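Local coordinates for S.cerevisiae chromosome XVI reading frame ORF YPL253c (Saccharomyces cerevisiae, PDB 2O0A), which recruits the minus end-directed kinesin KAR3 to microtubules, and as a KAR3 heterodimer cross-links antiparallel microtubules and targets or maintains the motor at the spindle pole body, at residues Q90-N95 with D261-F266; G199-Q204 with F223-L228. All coordinates share one frame; numbering follows the deposited sequence.

Interaction 1: residues Q90-N95 with D261-F266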
# COMPACT_ATOMS: atom_id res chain seq x y z
N GLN A 90 5.96 -16.17 6.07
CA GLN A 90 5.48 -16.33 7.44
C GLN A 90 3.98 -16.63 7.51
O GLN A 90 3.43 -16.83 8.61
CB GLN A 90 5.78 -15.08 8.25
CG GLN A 90 7.26 -14.83 8.44
CD GLN A 90 7.56 -13.56 9.21
OE1 GLN A 90 6.71 -12.67 9.35
NE2 GLN A 90 8.78 -13.46 9.70
N LYS A 91 3.32 -16.63 6.36
CA LYS A 91 1.87 -16.83 6.28
C LYS A 91 1.09 -15.82 7.13
O LYS A 91 0.15 -16.16 7.84
CB LYS A 91 1.50 -18.28 6.66
CG LYS A 91 2.12 -19.33 5.73
CD LYS A 91 1.88 -20.76 6.22
CE LYS A 91 2.84 -21.16 7.33
NZ LYS A 91 2.71 -22.60 7.69
N LYS A 92 1.52 -14.56 7.06
CA LYS A 92 0.90 -13.48 7.81
C LYS A 92 0.08 -12.65 6.85
O LYS A 92 0.62 -12.13 5.87
CB LYS A 92 1.95 -12.61 8.50
CG LYS A 92 2.53 -13.24 9.77
CD LYS A 92 3.42 -12.28 10.49
CE LYS A 92 4.06 -12.93 11.71
NZ LYS A 92 4.56 -11.86 12.61
N ASN A 93 -1.22 -12.55 7.12
CA ASN A 93 -2.09 -11.64 6.36
C ASN A 93 -1.54 -10.23 6.47
O ASN A 93 -1.05 -9.82 7.54
CB ASN A 93 -3.52 -11.70 6.88
CG ASN A 93 -4.10 -13.08 6.77
OD1 ASN A 93 -3.73 -13.88 5.88
ND2 ASN A 93 -4.99 -13.40 7.71
N PHE A 94 -1.57 -9.49 5.36
CA PHE A 94 -0.82 -8.25 5.31
C PHE A 94 -1.44 -7.24 4.37
O PHE A 94 -2.38 -7.53 3.65
CB PHE A 94 0.66 -8.50 4.99
CG PHE A 94 0.95 -9.05 3.59
CD1 PHE A 94 1.71 -8.29 2.71
CD2 PHE A 94 0.53 -10.33 3.19
CE1 PHE A 94 2.03 -8.76 1.44
CE2 PHE A 94 0.87 -10.84 1.93
CZ PHE A 94 1.62 -10.04 1.04
N ASN A 95 -0.88 -6.04 4.37
CA ASN A 95 -1.47 -4.98 3.57
C ASN A 95 -0.46 -4.01 3.01
O ASN A 95 0.71 -3.98 3.41
CB ASN A 95 -2.57 -4.24 4.36
CG ASN A 95 -2.04 -3.37 5.47
OD1 ASN A 95 -1.23 -2.46 5.25
ND2 ASN A 95 -2.51 -3.63 6.70
N ASP A 261 -5.07 -6.24 12.87
CA ASP A 261 -5.07 -7.70 12.66
C ASP A 261 -4.25 -8.20 11.48
O ASP A 261 -4.21 -9.41 11.24
CB ASP A 261 -6.51 -8.21 12.56
CG ASP A 261 -7.31 -8.00 13.85
OD1 ASP A 261 -6.72 -7.60 14.88
OD2 ASP A 261 -8.53 -8.26 13.83
N THR A 262 -3.63 -7.28 10.74
CA THR A 262 -2.74 -7.66 9.63
C THR A 262 -1.44 -6.88 9.74
O THR A 262 -1.39 -5.86 10.46
CB THR A 262 -3.39 -7.45 8.21
OG1 THR A 262 -3.55 -6.05 7.95
CG2 THR A 262 -4.75 -8.11 8.12
N LYS A 263 -0.39 -7.35 9.07
CA LYS A 263 0.85 -6.60 8.97
C LYS A 263 0.61 -5.46 8.00
O LYS A 263 -0.01 -5.65 6.97
CB LYS A 263 1.99 -7.46 8.42
CG LYS A 263 2.39 -8.66 9.28
CD LYS A 263 3.16 -8.21 10.50
CE LYS A 263 4.62 -7.92 10.20
NZ LYS A 263 5.34 -7.50 11.44
N SER A 264 1.12 -4.28 8.35
CA SER A 264 0.89 -3.06 7.55
C SER A 264 2.13 -2.45 6.90
O SER A 264 3.25 -2.54 7.40
CB SER A 264 0.21 -1.96 8.39
OG SER A 264 -1.05 -2.36 8.91
N PHE A 265 1.89 -1.79 5.78
CA PHE A 265 2.92 -1.03 5.09
C PHE A 265 2.24 0.22 4.57
O PHE A 265 1.43 0.13 3.64
CB PHE A 265 3.46 -1.89 3.93
CG PHE A 265 4.66 -1.33 3.20
CD1 PHE A 265 5.86 -2.06 3.16
CD2 PHE A 265 4.59 -0.13 2.45
CE1 PHE A 265 6.97 -1.61 2.43
CE2 PHE A 265 5.71 0.34 1.74
CZ PHE A 265 6.90 -0.41 1.73
N PHE A 266 2.55 1.38 5.15
CA PHE A 266 1.97 2.63 4.66
C PHE A 266 2.89 3.24 3.61
O PHE A 266 4.10 3.34 3.82
CB PHE A 266 1.75 3.62 5.81
CG PHE A 266 0.59 3.25 6.70
CD1 PHE A 266 -0.67 3.82 6.48
CD2 PHE A 266 0.74 2.33 7.74
CE1 PHE A 266 -1.75 3.48 7.32
CE2 PHE A 266 -0.35 1.99 8.57
CZ PHE A 266 -1.58 2.56 8.35
O HOH W 1 6.46 -10.57 10.83
O HOH W 2 -5.06 -11.72 10.13
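Two neighbouring parallel strands of the kinesin-like motor-domain sheet, 94-99 and 265-270, begin here in the C-terminal domain of Vik1, each entered from a helix: 72-89, closed by a Schellman motif with K91 at positive phi, and 250-261. The backbones meet in a single bridge between F94 and K263. K263 N gives N93 O a nearly straight bond of 3.0 Å (165°) on a carbonyl lone pair; the return bond from N95 N to K263 O is weak and strongly bent.

N95 supplies the side-chain bonds. Its CG sits between backbone N and carbonyl carbon (chi1 71°), which carries the amide across to 262-265. ND2 uses both hydrogens, donating to T262 OG1 at 2.9 Å and to S264 OG at 2.9 Å, with both oxygens close to the amide plane. OD1 accepts F265 N at 3.2 Å, the donor standing 38° above the carbonyl plane. Three bonds thus fix the flip and rotation of this buried amide, and T262 OG1 is also bonded to L258 O in the preceding helix. An alanine here, lacking the amide, removes all three bonds and would probably loosen the hold between the two strand entries.

The amide of N93 is shared: OD1 accepts from D222 N, while ND2 donates to a water that donates to D261 O. K92 and K263 cross obliquely, CD against CG. K92 NZ stays 4.6 Å from K263 NZ, which is paired with E21. Between them a water accepts from K92 NZ, weakly from K263 NZ, and donates to Q90 OE1 at 2.6 Å.

Interaction 2: residues G199-Q204 with F223-L228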
# COMPACT_ATOMS: atom_id res chain seq x y z
N GLY A 199 -10.53 2.66 -2.14
CA GLY A 199 -10.48 1.41 -2.88
C GLY A 199 -9.92 0.28 -2.02
O GLY A 199 -9.02 0.50 -1.21
N ILE A 200 -10.47 -0.91 -2.18
CA ILE A 200 -9.96 -2.10 -1.51
C ILE A 200 -9.74 -3.19 -2.54
O ILE A 200 -10.68 -3.63 -3.21
CB ILE A 200 -10.93 -2.67 -0.45
CG1 ILE A 200 -11.30 -1.60 0.58
CG2 ILE A 200 -10.32 -3.90 0.21
CD1 ILE A 200 -12.51 -1.98 1.44
N ILE A 201 -8.49 -3.64 -2.65
CA ILE A 201 -8.19 -4.81 -3.45
C ILE A 201 -7.78 -5.91 -2.48
O ILE A 201 -6.92 -5.71 -1.67
CB ILE A 201 -7.09 -4.51 -4.49
CG1 ILE A 201 -7.75 -3.81 -5.68
CG2 ILE A 201 -6.37 -5.80 -4.96
CD1 ILE A 201 -6.80 -3.30 -6.73
N LYS A 202 -8.47 -7.05 -2.56
CA LYS A 202 -8.11 -8.19 -1.72
C LYS A 202 -7.58 -9.28 -2.63
O LYS A 202 -8.23 -9.67 -3.61
CB LYS A 202 -9.33 -8.69 -0.94
CG LYS A 202 -9.02 -9.94 -0.12
CD LYS A 202 -10.24 -10.42 0.61
CE LYS A 202 -9.85 -11.60 1.51
NZ LYS A 202 -11.05 -12.30 2.08
N VAL A 203 -6.36 -9.74 -2.33
CA VAL A 203 -5.72 -10.79 -3.10
C VAL A 203 -5.55 -11.98 -2.16
O VAL A 203 -5.09 -11.82 -1.02
CB VAL A 203 -4.34 -10.32 -3.64
CG1 VAL A 203 -3.59 -11.47 -4.32
CG2 VAL A 203 -4.50 -9.14 -4.60
N GLN A 204 -5.93 -13.17 -2.61
CA GLN A 204 -5.69 -14.38 -1.82
C GLN A 204 -4.60 -15.20 -2.52
O GLN A 204 -4.64 -15.35 -3.74
CB GLN A 204 -6.94 -15.23 -1.72
CG GLN A 204 -8.11 -14.55 -1.05
CD GLN A 204 -9.35 -15.44 -1.06
OE1 GLN A 204 -9.90 -15.76 -2.12
NE2 GLN A 204 -9.76 -15.87 0.11
N PHE A 223 -3.89 -10.65 1.28
CA PHE A 223 -3.23 -9.36 1.10
C PHE A 223 -4.27 -8.31 0.74
O PHE A 223 -5.11 -8.55 -0.12
CB PHE A 223 -2.19 -9.48 -0.02
CG PHE A 223 -1.70 -8.15 -0.52
CD1 PHE A 223 -0.96 -7.33 0.32
CD2 PHE A 223 -2.01 -7.71 -1.82
CE1 PHE A 223 -0.52 -6.08 -0.10
CE2 PHE A 223 -1.58 -6.45 -2.27
CZ PHE A 223 -0.82 -5.63 -1.41
N TYR A 224 -4.18 -7.13 1.36
CA TYR A 224 -5.12 -6.04 1.08
C TYR A 224 -4.36 -4.83 0.60
O TYR A 224 -3.47 -4.35 1.29
CB TYR A 224 -5.93 -5.65 2.33
CG TYR A 224 -6.63 -6.82 2.96
CD1 TYR A 224 -7.98 -7.06 2.70
CD2 TYR A 224 -5.95 -7.66 3.85
CE1 TYR A 224 -8.64 -8.15 3.29
CE2 TYR A 224 -6.60 -8.75 4.43
CZ TYR A 224 -7.93 -8.98 4.14
OH TYR A 224 -8.58 -10.05 4.74
N PHE A 225 -4.74 -4.33 -0.58
CA PHE A 225 -4.21 -3.08 -1.11
C PHE A 225 -5.28 -2.02 -0.96
O PHE A 225 -6.35 -2.10 -1.58
CB PHE A 225 -3.81 -3.27 -2.57
CG PHE A 225 -3.32 -2.03 -3.25
CD1 PHE A 225 -2.30 -1.26 -2.71
CD2 PHE A 225 -3.83 -1.68 -4.50
CE1 PHE A 225 -1.82 -0.12 -3.38
CE2 PHE A 225 -3.36 -0.55 -5.18
CZ PHE A 225 -2.35 0.24 -4.61
N ILE A 226 -5.00 -1.04 -0.11
CA ILE A 226 -5.95 0.02 0.20
C ILE A 226 -5.50 1.29 -0.53
O ILE A 226 -4.35 1.69 -0.42
CB ILE A 226 -6.01 0.27 1.72
CG1 ILE A 226 -6.46 -0.99 2.46
CG2 ILE A 226 -6.88 1.51 2.03
CD1 ILE A 226 -7.84 -1.52 2.04
N GLU A 227 -6.42 1.90 -1.30
CA GLU A 227 -6.11 3.14 -2.01
C GLU A 227 -6.93 4.27 -1.41
O GLU A 227 -8.16 4.26 -1.45
CB GLU A 227 -6.39 3.01 -3.50
CG GLU A 227 -5.41 2.09 -4.20
CD GLU A 227 -5.78 1.86 -5.66
OE1 GLU A 227 -6.56 0.93 -5.93
OE2 GLU A 227 -5.28 2.59 -6.51
N LEU A 228 -6.22 5.25 -0.86
CA LEU A 228 -6.84 6.48 -0.40
C LEU A 228 -6.25 7.57 -1.28
O LEU A 228 -5.19 8.08 -0.99
CB LEU A 228 -6.54 6.71 1.08
CG LEU A 228 -7.18 5.70 2.04
CD1 LEU A 228 -6.46 5.68 3.36
CD2 LEU A 228 -8.68 6.01 2.20
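Strands 199-204 and 223-228 run antiparallel, their axes 4.7 Å apart at closest approach and their directions 165° apart. G199-E227, I201-F225 and V203-F223 are hydrogen-bonded pairs, each closed by two N-H...O bonds; I200-I226 and K202-Y224 are the non-hydrogen-bonded pairs between them. The straightest bond, V203 N to F223 O, measures 2.8 Å at 176° and lies nearly along the C=O axis, whereas E227 N approaches G199 O from above the carbonyl plane.

Cross-strand partners lie side by side. On the face of I201 and V203, V203 CB meets the edge of the F223 ring at CD2, 3.9 Å away, and CD1 of I201 comes to the edge of the F225 ring; both rings have CG anti to the backbone N. On the other face, I226 CD1 packs against I200 CG1 at 3.8 Å. The fully extended K202 chain, CG anti to its N (chi1 176°), runs alongside Y224, its CE 3.8 Å from the tyrosine OH. Both polar tips turn to one backbone: K202 NZ bonds I165 O and Y224 OH bonds I165 N.

Helix 105-116 packs on the F223 and F225 face through R108 and L111, R108 also forming a salt bridge with E227 OE1. Within the sheet, strand 126-136 bonds the far edge of 199-204, and strand 94-99 flanks 223-228 on its other side.

Interactions 1 and 2 join neighbouring strands of one central sheet, in the order 265-270, 94-99, 221-228, 197-207, with their centres about 12 Å apart. The shared seam is direct: F94 O lies 2.9 Å from Y224 N, a probable hydrogen bond, and F94 CE1 reaches F223 CD1 at 3.5 Å, the ring planes inclined by about 40°. N95 CB is 3.2 Å from Y224 O, so 94-95 is packed from both flanks. Along the chain, interaction 2 is nested within the loop that interaction 1 closes. The domain has a motor fold but lacks a nucleotide-binding site; both contacts are packing within its central sheet, interaction 2 wholly buried and interaction 1 partly so.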